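Long-range contact in Xaa-Pro dipeptidase (Pyrococcus horikoshii, PDB 1WY2), which probably cleaves dipeptides that carry proline at the C-terminal position and a nonpolar residue before it, using two metal ions per subunit: residues Lys256-Arg269 against Arg298-Gly310. Sequence-based numbering, arbitrary orientation.
Sequences KPGITAKELDSIAR and RVSQYDETVLREG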
ATOM      1  N   LYS A 256      -4.491  -2.863  30.824  1.00 23.16           N
ATOM      2  CA  LYS A 256      -3.462  -2.405  31.750  1.00 23.09           C
ATOM      3  C   LYS A 256      -2.259  -3.339  31.655  1.00 23.54           C
ATOM      4  O   LYS A 256      -2.372  -4.454  31.145  1.00 23.17           O
ATOM      5  CB  LYS A 256      -4.001  -2.417  33.182  1.00 24.81           C
ATOM      6  CG  LYS A 256      -4.342  -3.804  33.699  1.00 27.68           C
ATOM      7  CD  LYS A 256      -4.959  -3.740  35.090  1.00 33.17           C
ATOM      8  CE  LYS A 256      -5.252  -5.135  35.628  1.00 36.41           C
ATOM      9  NZ  LYS A 256      -5.830  -5.102  37.004  1.00 39.41           N
ATOM     10  N   PRO A 257      -1.086  -2.893  32.140  1.00 23.19           N
ATOM     11  CA  PRO A 257       0.110  -3.737  32.087  1.00 23.11           C
ATOM     12  C   PRO A 257      -0.107  -5.030  32.874  1.00 23.98           C
ATOM     13  O   PRO A 257      -0.789  -5.030  33.903  1.00 23.99           O
ATOM     14  CB  PRO A 257       1.181  -2.861  32.736  1.00 23.64           C
ATOM     15  CG  PRO A 257       0.721  -1.472  32.426  1.00 24.26           C
ATOM     16  CD  PRO A 257      -0.763  -1.563  32.683  1.00 22.97           C
ATOM     17  N   GLY A 258       0.466  -6.127  32.394  1.00 24.41           N
ATOM     18  CA  GLY A 258       0.326  -7.387  33.105  1.00 24.46           C
ATOM     19  C   GLY A 258      -0.639  -8.386  32.497  1.00 24.56           C
ATOM     20  O   GLY A 258      -0.446  -9.593  32.627  1.00 25.36           O
ATOM     21  N   ILE A 259      -1.686  -7.894  31.847  1.00 24.04           N
ATOM     22  CA  ILE A 259      -2.665  -8.773  31.220  1.00 24.50           C
ATOM     23  C   ILE A 259      -2.145  -9.150  29.835  1.00 23.56           C
ATOM     24  O   ILE A 259      -1.446  -8.362  29.198  1.00 23.51           O
ATOM     25  CB  ILE A 259      -4.039  -8.069  31.081  1.00 25.19           C
ATOM     26  CG1 ILE A 259      -5.102  -9.070  30.629  1.00 26.39           C
ATOM     27  CG2 ILE A 259      -3.946  -6.927  30.074  1.00 26.02           C
ATOM     28  CD1 ILE A 259      -6.512  -8.501  30.607  1.00 29.17           C
ATOM     29  N   THR A 260      -2.460 -10.356  29.374  1.00 22.12           N
ATOM     30  CA  THR A 260      -2.009 -10.772  28.050  1.00 22.11           C
ATOM     31  C   THR A 260      -3.031 -10.309  27.025  1.00 20.70           C
ATOM     32  O   THR A 260      -4.175 -10.012  27.370  1.00 19.92           O
ATOM     33  CB  THR A 260      -1.876 -12.300  27.929  1.00 22.43           C
ATOM     34  OG1 THR A 260      -3.153 -12.908  28.151  1.00 24.07           O
ATOM     35  CG2 THR A 260      -0.868 -12.832  28.938  1.00 23.37           C
ATOM     36  N   ALA A 261      -2.612 -10.249  25.767  1.00 20.08           N
ATOM     37  CA  ALA A 261      -3.499  -9.828  24.691  1.00 20.23           C
ATOM     38  C   ALA A 261      -4.703 -10.768  24.623  1.00 21.24           C
ATOM     39  O   ALA A 261      -5.833 -10.334  24.398  1.00 19.80           O
ATOM     40  CB  ALA A 261      -2.746  -9.834  23.369  1.00 20.61           C
ATOM     41  N   LYS A 262      -4.450 -12.059  24.824  1.00 20.93           N
ATOM     42  CA  LYS A 262      -5.512 -13.056  24.790  1.00 21.66           C
ATOM     43  C   LYS A 262      -6.525 -12.833  25.912  1.00 21.09           C
ATOM     44  O   LYS A 262      -7.728 -12.939  25.691  1.00 20.13           O
ATOM     45  CB  LYS A 262      -4.920 -14.464  24.900  1.00 24.21           C
ATOM     46  CG  LYS A 262      -5.961 -15.568  24.911  1.00 26.74           C
ATOM     47  CD  LYS A 262      -5.319 -16.945  25.007  1.00 28.62           C
ATOM     48  CE  LYS A 262      -6.379 -18.034  25.003  1.00 30.32           C
ATOM     49  NZ  LYS A 262      -5.789 -19.403  25.013  1.00 32.10           N
ATOM     50  N   GLU A 263      -6.041 -12.524  27.113  1.00 21.85           N
ATOM     51  CA  GLU A 263      -6.935 -12.281  28.241  1.00 21.98           C
ATOM     52  C   GLU A 263      -7.786 -11.041  27.988  1.00 21.10           C
ATOM     53  O   GLU A 263      -8.954 -10.994  28.368  1.00 22.48           O
ATOM     54  CB  GLU A 263      -6.136 -12.105  29.540  1.00 23.76           C
ATOM     55  CG  GLU A 263      -5.365 -13.354  29.956  1.00 27.16           C
ATOM     56  CD  GLU A 263      -4.541 -13.155  31.216  1.00 28.94           C
ATOM     57  OE1 GLU A 263      -3.914 -12.084  31.361  1.00 27.02           O
ATOM     58  OE2 GLU A 263      -4.508 -14.080  32.056  1.00 31.31           O
ATOM     59  N   LEU A 264      -7.203 -10.035  27.342  1.00 20.66           N
ATOM     60  CA  LEU A 264      -7.942  -8.811  27.041  1.00 19.30           C
ATOM     61  C   LEU A 264      -8.997  -9.091  25.967  1.00 19.53           C
ATOM     62  O   LEU A 264     -10.132  -8.617  26.061  1.00 18.32           O
ATOM     63  CB  LEU A 264      -6.984  -7.708  26.576  1.00 19.60           C
ATOM     64  CG  LEU A 264      -7.604  -6.344  26.256  1.00 17.83           C
ATOM     65  CD1 LEU A 264      -8.447  -5.864  27.428  1.00 19.73           C
ATOM     66  CD2 LEU A 264      -6.497  -5.344  25.951  1.00 18.76           C
ATOM     67  N   ASP A 265      -8.628  -9.862  24.948  1.00 19.16           N
ATOM     68  CA  ASP A 265      -9.576 -10.206  23.893  1.00 19.60           C
ATOM     69  C   ASP A 265     -10.756 -10.949  24.522  1.00 20.96           C
ATOM     70  O   ASP A 265     -11.913 -10.715  24.163  1.00 20.18           O
ATOM     71  CB  ASP A 265      -8.894 -11.075  22.823  1.00 19.56           C
ATOM     72  CG  ASP A 265      -9.866 -11.610  21.780  1.00 21.24           C
ATOM     73  OD1 ASP A 265     -10.584 -12.593  22.075  1.00 21.77           O
ATOM     74  OD2 ASP A 265      -9.914 -11.050  20.662  1.00 20.48           O
ATOM     75  N   SER A 266     -10.461 -11.821  25.481  1.00 21.71           N
ATOM     76  CA  SER A 266     -11.494 -12.602  26.158  1.00 22.40           C
ATOM     77  C   SER A 266     -12.503 -11.759  26.932  1.00 21.54           C
ATOM     78  O   SER A 266     -13.669 -12.134  27.047  1.00 21.86           O
ATOM     79  CB  SER A 266     -10.853 -13.622  27.102  1.00 24.63           C
ATOM     80  OG  SER A 266     -10.123 -14.597  26.376  1.00 25.56           O
ATOM     81  N   ILE A 267     -12.061 -10.625  27.468  1.00 21.54           N
ATOM     82  CA  ILE A 267     -12.968  -9.762  28.219  1.00 22.42           C
ATOM     83  C   ILE A 267     -14.128  -9.321  27.331  1.00 22.32           C
ATOM     84  O   ILE A 267     -15.296  -9.421  27.711  1.00 21.78           O
ATOM     85  CB  ILE A 267     -12.244  -8.501  28.751  1.00 23.33           C
ATOM     86  CG1 ILE A 267     -11.202  -8.894  29.804  1.00 25.13           C
ATOM     87  CG2 ILE A 267     -13.259  -7.529  29.339  1.00 22.91           C
ATOM     88  CD1 ILE A 267     -11.777  -9.558  31.031  1.00 26.99           C
ATOM     89  N   ALA A 268     -13.800  -8.834  26.139  1.00 21.28           N
ATOM     90  CA  ALA A 268     -14.817  -8.383  25.203  1.00 20.64           C
ATOM     91  C   ALA A 268     -15.563  -9.551  24.568  1.00 20.02           C
ATOM     92  O   ALA A 268     -16.788  -9.517  24.431  1.00 20.05           O
ATOM     93  CB  ALA A 268     -14.174  -7.528  24.115  1.00 21.79           C
ATOM     94  N   ARG A 269     -14.822 -10.589  24.191  1.00 18.65           N
ATOM     95  CA  ARG A 269     -15.421 -11.745  23.535  1.00 18.81           C
ATOM     96  C   ARG A 269     -16.402 -12.499  24.423  1.00 19.76           C
ATOM     97  O   ARG A 269     -17.450 -12.935  23.952  1.00 20.82           O
ATOM     98  CB  ARG A 269     -14.328 -12.695  23.032  1.00 18.03           C
ATOM     99  CG  ARG A 269     -14.817 -13.707  21.997  1.00 18.09           C
ATOM    100  CD  ARG A 269     -13.643 -14.384  21.304  1.00 19.45           C
ATOM    101  NE  ARG A 269     -12.763 -13.403  20.671  1.00 20.54           N
ATOM    102  CZ  ARG A 269     -12.997 -12.823  19.496  1.00 19.83           C
ATOM    103  NH1 ARG A 269     -14.085 -13.129  18.800  1.00 18.68           N
ATOM    104  NH2 ARG A 269     -12.149 -11.916  19.027  1.00 20.48           N
ATOM    105  N   ARG A 298      -0.972  -8.345  18.391  1.00 20.37           N
ATOM    106  CA  ARG A 298      -2.297  -8.672  17.895  1.00 20.92           C
ATOM    107  C   ARG A 298      -3.107  -8.913  19.164  1.00 20.15           C
ATOM    108  O   ARG A 298      -2.710  -9.707  20.011  1.00 20.82           O
ATOM    109  CB  ARG A 298      -2.255  -9.949  17.055  1.00 26.06           C
ATOM    110  CG  ARG A 298      -1.847  -9.734  15.609  1.00 31.58           C
ATOM    111  CD  ARG A 298      -1.563 -11.056  14.901  1.00 36.59           C
ATOM    112  NE  ARG A 298      -2.465 -12.140  15.292  1.00 42.21           N
ATOM    113  CZ  ARG A 298      -3.796 -12.089  15.248  1.00 43.93           C
ATOM    114  NH1 ARG A 298      -4.419 -10.995  14.830  1.00 45.05           N
ATOM    115  NH2 ARG A 298      -4.508 -13.147  15.616  1.00 44.43           N
ATOM    116  N   VAL A 299      -4.220  -8.205  19.317  1.00 18.41           N
ATOM    117  CA  VAL A 299      -5.054  -8.387  20.499  1.00 18.39           C
ATOM    118  C   VAL A 299      -6.099  -9.414  20.109  1.00 19.22           C
ATOM    119  O   VAL A 299      -7.192  -9.070  19.665  1.00 18.58           O
ATOM    120  CB  VAL A 299      -5.730  -7.067  20.915  1.00 18.54           C
ATOM    121  CG1 VAL A 299      -6.492  -7.257  22.219  1.00 19.89           C
ATOM    122  CG2 VAL A 299      -4.671  -5.983  21.077  1.00 20.79           C
ATOM    123  N   SER A 300      -5.743 -10.683  20.270  1.00 19.90           N
ATOM    124  CA  SER A 300      -6.631 -11.775  19.895  1.00 20.83           C
ATOM    125  C   SER A 300      -6.457 -12.990  20.789  1.00 22.59           C
ATOM    126  O   SER A 300      -5.620 -13.010  21.688  1.00 22.00           O
ATOM    127  CB  SER A 300      -6.334 -12.202  18.463  1.00 23.04           C
ATOM    128  OG  SER A 300      -5.078 -12.854  18.413  1.00 24.85           O
ATOM    129  N   GLN A 301      -7.252 -14.016  20.503  1.00 23.90           N
ATOM    130  CA  GLN A 301      -7.214 -15.269  21.244  1.00 27.18           C
ATOM    131  C   GLN A 301      -5.945 -16.062  20.953  1.00 27.38           C
ATOM    132  O   GLN A 301      -5.644 -17.033  21.646  1.00 29.16           O
ATOM    133  CB  GLN A 301      -8.427 -16.125  20.871  1.00 28.28           C
ATOM    134  CG  GLN A 301      -9.734 -15.683  21.500  1.00 30.38           C
ATOM    135  CD  GLN A 301      -9.710 -15.779  23.014  1.00 33.64           C
ATOM    136  OE1 GLN A 301      -9.731 -16.875  23.581  1.00 35.48           O
ATOM    137  NE2 GLN A 301      -9.679 -14.627  23.681  1.00 30.42           N
ATOM    138  N   TYR A 302      -5.196 -15.645  19.938  1.00 27.97           N
ATOM    139  CA  TYR A 302      -3.985 -16.364  19.549  1.00 29.62           C
ATOM    140  C   TYR A 302      -2.675 -15.614  19.789  1.00 30.32           C
ATOM    141  O   TYR A 302      -1.657 -15.912  19.156  1.00 31.14           O
ATOM    142  CB  TYR A 302      -4.098 -16.756  18.076  1.00 30.69           C
ATOM    143  CG  TYR A 302      -5.450 -17.342  17.734  1.00 30.66           C
ATOM    144  CD1 TYR A 302      -5.863 -18.555  18.283  1.00 32.88           C
ATOM    145  CD2 TYR A 302      -6.335 -16.658  16.902  1.00 31.89           C
ATOM    146  CE1 TYR A 302      -7.127 -19.073  18.016  1.00 32.57           C
ATOM    147  CE2 TYR A 302      -7.604 -17.167  16.628  1.00 32.27           C
ATOM    148  CZ  TYR A 302      -7.992 -18.373  17.189  1.00 32.43           C
ATOM    149  OH  TYR A 302      -9.245 -18.876  16.932  1.00 34.44           O
ATOM    150  N   ASP A 303      -2.697 -14.648  20.701  1.00 28.94           N
ATOM    151  CA  ASP A 303      -1.499 -13.878  21.013  1.00 28.96           C
ATOM    152  C   ASP A 303      -1.339 -13.800  22.534  1.00 29.01           C
ATOM    153  O   ASP A 303      -2.224 -13.309  23.232  1.00 29.21           O
ATOM    154  CB  ASP A 303      -1.607 -12.474  20.411  1.00 28.99           C
ATOM    155  CG  ASP A 303      -0.280 -11.741  20.401  1.00 29.40           C
ATOM    156  OD1 ASP A 303       0.290 -11.530  21.489  1.00 29.16           O
ATOM    157  OD2 ASP A 303       0.194 -11.375  19.305  1.00 31.09           O
ATOM    158  N   GLU A 304      -0.204 -14.280  23.036  1.00 27.67           N
ATOM    159  CA  GLU A 304       0.067 -14.306  24.473  1.00 28.85           C
ATOM    160  C   GLU A 304       0.914 -13.141  24.976  1.00 27.07           C
ATOM    161  O   GLU A 304       1.407 -13.171  26.107  1.00 26.33           O
ATOM    162  CB  GLU A 304       0.767 -15.618  24.845  1.00 31.97           C
ATOM    163  CG  GLU A 304       0.033 -16.876  24.399  1.00 37.61           C
ATOM    164  CD  GLU A 304      -1.120 -17.248  25.315  1.00 40.55           C
ATOM    165  OE1 GLU A 304      -1.904 -18.146  24.944  1.00 43.34           O
ATOM    166  OE2 GLU A 304      -1.236 -16.651  26.407  1.00 42.63           O
ATOM    167  N   THR A 305       1.090 -12.118  24.147  1.00 25.11           N
ATOM    168  CA  THR A 305       1.890 -10.963  24.542  1.00 23.60           C
ATOM    169  C   THR A 305       1.356 -10.307  25.807  1.00 23.13           C
ATOM    170  O   THR A 305       0.161 -10.037  25.921  1.00 22.26           O
ATOM    171  CB  THR A 305       1.921  -9.892  23.436  1.00 24.13           C
ATOM    172  OG1 THR A 305       2.486 -10.449  22.247  1.00 23.42           O
ATOM    173  CG2 THR A 305       2.757  -8.696  23.876  1.00 21.49           C
ATOM    174  N   VAL A 306       2.245 -10.050  26.759  1.00 22.29           N
ATOM    175  CA  VAL A 306       1.841  -9.393  27.993  1.00 20.88           C
ATOM    176  C   VAL A 306       1.899  -7.897  27.721  1.00 19.64           C
ATOM    177  O   VAL A 306       2.919  -7.378  27.265  1.00 19.54           O
ATOM    178  CB  VAL A 306       2.790  -9.727  29.162  1.00 21.39           C
ATOM    179  CG1 VAL A 306       2.341  -8.994  30.414  1.00 22.92           C
ATOM    180  CG2 VAL A 306       2.800 -11.229  29.410  1.00 24.49           C
ATOM    181  N   LEU A 307       0.799  -7.206  27.987  1.00 19.64           N
ATOM    182  CA  LEU A 307       0.756  -5.773  27.748  1.00 19.41           C
ATOM    183  C   LEU A 307       1.681  -5.032  28.703  1.00 20.11           C
ATOM    184  O   LEU A 307       1.816  -5.398  29.874  1.00 20.35           O
ATOM    185  CB  LEU A 307      -0.675  -5.255  27.902  1.00 18.72           C
ATOM    186  CG  LEU A 307      -1.732  -5.869  26.977  1.00 20.68           C
ATOM    187  CD1 LEU A 307      -3.021  -5.068  27.112  1.00 22.00           C
ATOM    188  CD2 LEU A 307      -1.246  -5.855  25.524  1.00 22.90           C
ATOM    189  N   ARG A 308       2.327  -3.994  28.189  1.00 20.49           N
ATOM    190  CA  ARG A 308       3.240  -3.184  28.975  1.00 20.62           C
ATOM    191  C   ARG A 308       3.024  -1.706  28.698  1.00 20.19           C
ATOM    192  O   ARG A 308       2.519  -1.318  27.641  1.00 20.19           O
ATOM    193  CB  ARG A 308       4.702  -3.539  28.662  1.00 22.66           C
ATOM    194  CG  ARG A 308       5.043  -5.028  28.723  1.00 27.27           C
ATOM    195  CD  ARG A 308       5.179  -5.526  30.143  1.00 30.38           C
ATOM    196  NE  ARG A 308       5.634  -6.914  30.208  1.00 34.94           N
ATOM    197  CZ  ARG A 308       5.585  -7.680  31.294  1.00 35.69           C
ATOM    198  NH1 ARG A 308       5.095  -7.205  32.432  1.00 37.37           N
ATOM    199  NH2 ARG A 308       6.015  -8.933  31.236  1.00 37.04           N
ATOM    200  N   GLU A 309       3.419  -0.889  29.665  1.00 18.94           N
ATOM    201  CA  GLU A 309       3.311   0.557  29.567  1.00 19.63           C
ATOM    202  C   GLU A 309       4.016   1.014  28.289  1.00 19.39           C
ATOM    203  O   GLU A 309       5.144   0.603  28.011  1.00 19.60           O
ATOM    204  CB  GLU A 309       3.985   1.187  30.789  1.00 24.07           C
ATOM    205  CG  GLU A 309       3.628   2.632  31.054  1.00 27.83           C
ATOM    206  CD  GLU A 309       4.442   3.217  32.197  1.00 31.73           C
ATOM    207  OE1 GLU A 309       4.808   2.455  33.120  1.00 32.38           O
ATOM    208  OE2 GLU A 309       4.706   4.435  32.177  1.00 33.63           O
ATOM    209  N   GLY A 310       3.349   1.855  27.507  1.00 18.08           N
ATOM    210  CA  GLY A 310       3.954   2.341  26.281  1.00 16.81           C
ATOM    211  C   GLY A 310       3.400   1.697  25.028  1.00 16.24           C
ATOM    212  O   GLY A 310       3.652   2.176  23.920  1.00 16.25           O
TER
HETATM  213  O   HOH W   1      -3.002 -15.637  28.088  1.00 29.52           O
HETATM  214  O   HOH W   2      -3.710 -19.670  26.941  1.00 45.52           O
HETATM  215  O   HOH W   3      -9.362 -13.448  18.603  1.00 27.69           O
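Q301 crosses D265 at about a right angle, and its NE2 donates both to D265 OD1 (2.7 Å) and, almost straight, to S266 OG (2.7 Å). The serine oxygen lies in the amide plane, whereas D265 OD1 is met on its anti side, out of the carboxylate plane. The syn lone pairs of D265 are taken by R269, which grips side-on, NE to OD1 and NH2 to OD2, within the guanidinium plane. CG anti to the backbone N (chi1 173°) sets the D265 carboxylate beside S300 CA, and L285 N also donates to OD2. With an alanine here, the R269 guanidinium would probably lose its carboxylate partner and Q301 NE2 one of its two acceptors. K262, fully extended, runs its methylenes over Q301 O (CD to O 3.4 Å); a water joins its NZ to E304 OE1. At the helix start, A261 points CB at R298 O (3.4 Å), while A261 N donates to T305 O. L307 N bonds I259 O at 2.8 Å, and L307 CD1 touches both I259 CG2 (3.6 Å) and L264 CD2. Thus a helix start N-capped by T260 is pinned by a single beta bridge to the loop after strand 297-299, within the M24 metallopeptidase (pita-bread) domain.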